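PDB 3ZTV: NAD nucleotidase from Haemophilus influenzae, which degrades NAD to adenosine and nicotinamide riboside, acting in the periplasm as both an NAD pyrophosphatase and a 5'-nucleotidase that dephosphorylates NMN and AMP. Local coordinates for residues S296-L300 / R317-L321. Residues are numbered along the deposited sequence; the frame is centred on the assembly and turned at random.
Sequences SSHKL and RKKAL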
ATOM      1  N   SER A 296      31.231 -22.358 -22.615  1.00  8.18           N
ATOM      2  CA  SER A 296      32.417 -22.581 -23.432  1.00  8.83           C
ATOM      3  C   SER A 296      32.729 -24.067 -23.579  1.00  7.84           C
ATOM      4  O   SER A 296      32.471 -24.855 -22.672  1.00  9.50           O
ATOM      5  CB  SER A 296      33.613 -21.871 -22.807  1.00  9.25           C
ATOM      6  OG  SER A 296      34.804 -22.172 -23.518  1.00  9.76           O
ATOM      7  N   SER A 297      33.284 -24.439 -24.729  1.00 10.58           N
ATOM      8  CA  SER A 297      33.747 -25.807 -24.940  1.00 11.65           C
ATOM      9  C   SER A 297      35.209 -25.978 -24.543  1.00 12.28           C
ATOM     10  O   SER A 297      35.741 -27.086 -24.613  1.00 13.50           O
ATOM     11  CB  SER A 297      33.595 -26.201 -26.410  1.00 13.35           C
ATOM     12  OG  SER A 297      34.507 -25.476 -27.210  1.00 14.70           O
ATOM     13  N   HIS A 298      35.860 -24.893 -24.132  1.00 10.57           N
ATOM     14  CA  HIS A 298      37.325 -24.887 -24.030  1.00 12.07           C
ATOM     15  C   HIS A 298      37.891 -25.283 -22.669  1.00 12.84           C
ATOM     16  O   HIS A 298      39.047 -25.724 -22.580  1.00 13.48           O
ATOM     17  CB  HIS A 298      37.884 -23.539 -24.497  1.00 14.81           C
ATOM     18  CG  HIS A 298      37.514 -23.204 -25.906  1.00 17.42           C
ATOM     19  ND1 HIS A 298      37.937 -23.954 -26.985  1.00 21.91           N
ATOM     20  CD2 HIS A 298      36.728 -22.226 -26.416  1.00 17.26           C
ATOM     21  CE1 HIS A 298      37.442 -23.440 -28.097  1.00 21.28           C
ATOM     22  NE2 HIS A 298      36.705 -22.391 -27.779  1.00 20.46           N
ATOM     23  N   LYS A 299      37.100 -25.126 -21.614  1.00 11.22           N
ATOM     24  CA  LYS A 299      37.504 -25.569 -20.286  1.00 10.63           C
ATOM     25  C   LYS A 299      36.657 -26.755 -19.876  1.00 11.24           C
ATOM     26  O   LYS A 299      35.448 -26.632 -19.666  1.00 11.20           O
ATOM     27  CB  LYS A 299      37.385 -24.450 -19.241  1.00 10.99           C
ATOM     28  CG  LYS A 299      37.756 -24.892 -17.815  1.00 11.80           C
ATOM     29  CD  LYS A 299      37.503 -23.798 -16.782  1.00 13.03           C
ATOM     30  CE  LYS A 299      38.541 -22.695 -16.867  1.00 14.96           C
ATOM     31  NZ  LYS A 299      38.182 -21.554 -15.977  1.00 15.08           N
ATOM     32  N   LEU A 300      37.294 -27.912 -19.773  1.00  9.69           N
ATOM     33  CA  LEU A 300      36.620 -29.112 -19.309  1.00 11.94           C
ATOM     34  C   LEU A 300      37.571 -29.817 -18.352  1.00 10.32           C
ATOM     35  O   LEU A 300      38.304 -30.733 -18.746  1.00 12.22           O
ATOM     36  CB  LEU A 300      36.265 -30.024 -20.486  1.00 13.26           C
ATOM     37  CG  LEU A 300      35.302 -29.460 -21.541  1.00 11.62           C
ATOM     38  CD1 LEU A 300      35.324 -30.318 -22.796  1.00 14.32           C
ATOM     39  CD2 LEU A 300      33.875 -29.314 -21.007  1.00 13.85           C
ATOM     40  N   ARG A 317      37.658 -36.405 -23.586  1.00 14.68           N
ATOM     41  CA  ARG A 317      37.264 -35.041 -23.931  1.00 13.90           C
ATOM     42  C   ARG A 317      36.208 -35.062 -25.030  1.00 14.65           C
ATOM     43  O   ARG A 317      35.243 -34.298 -24.991  1.00 13.49           O
ATOM     44  CB  ARG A 317      38.461 -34.191 -24.362  1.00 14.22           C
ATOM     45  CG  ARG A 317      38.111 -32.708 -24.420  1.00 15.84           C
ATOM     46  CD  ARG A 317      39.291 -31.837 -24.815  1.00 15.77           C
ATOM     47  NE  ARG A 317      38.960 -30.424 -24.647  1.00 18.28           N
ATOM     48  CZ  ARG A 317      39.118 -29.744 -23.515  1.00 17.71           C
ATOM     49  NH1 ARG A 317      39.610 -30.338 -22.435  1.00 14.98           N
ATOM     50  NH2 ARG A 317      38.774 -28.467 -23.462  1.00 17.12           N
ATOM     51  N   LYS A 318      36.396 -35.934 -26.014  1.00 13.95           N
ATOM     52  CA  LYS A 318      35.433 -36.062 -27.103  1.00 15.86           C
ATOM     53  C   LYS A 318      34.044 -36.453 -26.591  1.00 14.52           C
ATOM     54  O   LYS A 318      33.037 -35.893 -27.033  1.00 14.68           O
ATOM     55  CB  LYS A 318      35.942 -37.054 -28.154  1.00 16.75           C
ATOM     56  CG  LYS A 318      37.137 -36.542 -28.949  1.00 16.92           C
ATOM     57  CD  LYS A 318      37.606 -37.558 -29.988  1.00 19.64           C
ATOM     58  CE  LYS A 318      38.744 -37.007 -30.844  1.00 19.74           C
ATOM     59  NZ  LYS A 318      40.002 -36.794 -30.069  1.00 20.34           N
ATOM     60  N   LYS A 319      33.985 -37.384 -25.643  1.00 13.58           N
ATOM     61  CA  LYS A 319      32.704 -37.810 -25.081  1.00 16.67           C
ATOM     62  C   LYS A 319      32.023 -36.676 -24.317  1.00 15.05           C
ATOM     63  O   LYS A 319      30.799 -36.516 -24.372  1.00 14.41           O
ATOM     64  CB  LYS A 319      32.888 -39.018 -24.160  1.00 16.86           C
ATOM     65  CG  LYS A 319      33.259 -40.303 -24.885  1.00 19.56           C
ATOM     66  CD  LYS A 319      33.665 -41.388 -23.904  1.00 23.05           C
ATOM     67  CE  LYS A 319      34.237 -42.598 -24.630  1.00 28.45           C
ATOM     68  NZ  LYS A 319      34.895 -43.540 -23.681  1.00 30.81           N
ATOM     69  N   ALA A 320      32.822 -35.900 -23.590  1.00 14.09           N
ATOM     70  CA  ALA A 320      32.322 -34.738 -22.863  1.00 13.45           C
ATOM     71  C   ALA A 320      31.699 -33.729 -23.823  1.00 12.17           C
ATOM     72  O   ALA A 320      30.580 -33.252 -23.605  1.00 11.94           O
ATOM     73  CB  ALA A 320      33.452 -34.097 -22.074  1.00 14.90           C
ATOM     74  N   LEU A 321      32.420 -33.414 -24.888  1.00 13.21           N
ATOM     75  CA  LEU A 321      31.943 -32.476 -25.894  1.00 14.05           C
ATOM     76  C   LEU A 321      30.689 -32.991 -26.590  1.00 13.09           C
ATOM     77  O   LEU A 321      29.733 -32.245 -26.800  1.00 14.01           O
ATOM     78  CB  LEU A 321      33.039 -32.174 -26.921  1.00 15.58           C
ATOM     79  CG  LEU A 321      34.221 -31.333 -26.438  1.00 17.22           C
ATOM     80  CD1 LEU A 321      35.342 -31.333 -27.479  1.00 19.13           C
ATOM     81  CD2 LEU A 321      33.779 -29.913 -26.113  1.00 17.06           C
TER
HETATM   82  O   HOH W   1      37.608 -28.385 -26.114  1.00 22.84           O
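L300 packs against one face of the R317 guanidinium, its CB 3.9 Å from R317 NH1, while its CD1 reaches L321 CD2 at 3.7 Å and A320 CB at 4.3 Å. The buried leucine thus fits between a long polar side chain and the apolar flank of the helix. S297 CB extends the apolar patch, 3.7 Å from L321 CD2. The arginine reaches two loop carbonyls, one directly and one through water: R317 NH2 donates a weak hydrogen bond to H298 O (2.9 Å, bent to 122°), and a water accepts from R317 NE (2.9 Å) and donates to S297 O (2.7 Å). R317 NH1 forms a salt bridge with E311 and a hydrogen bond to the backbone O of L312, just before the helix. The loop itself contains an ST turn, H298 N donating to S296 OG at 3.0 Å. Far from the zinc and adenosine sites, the arrangement is plain loop-to-helix packing, in which a water-bridged arginine and a leucine join the loop between strands 284-295 and 301-303 to helix 314-325.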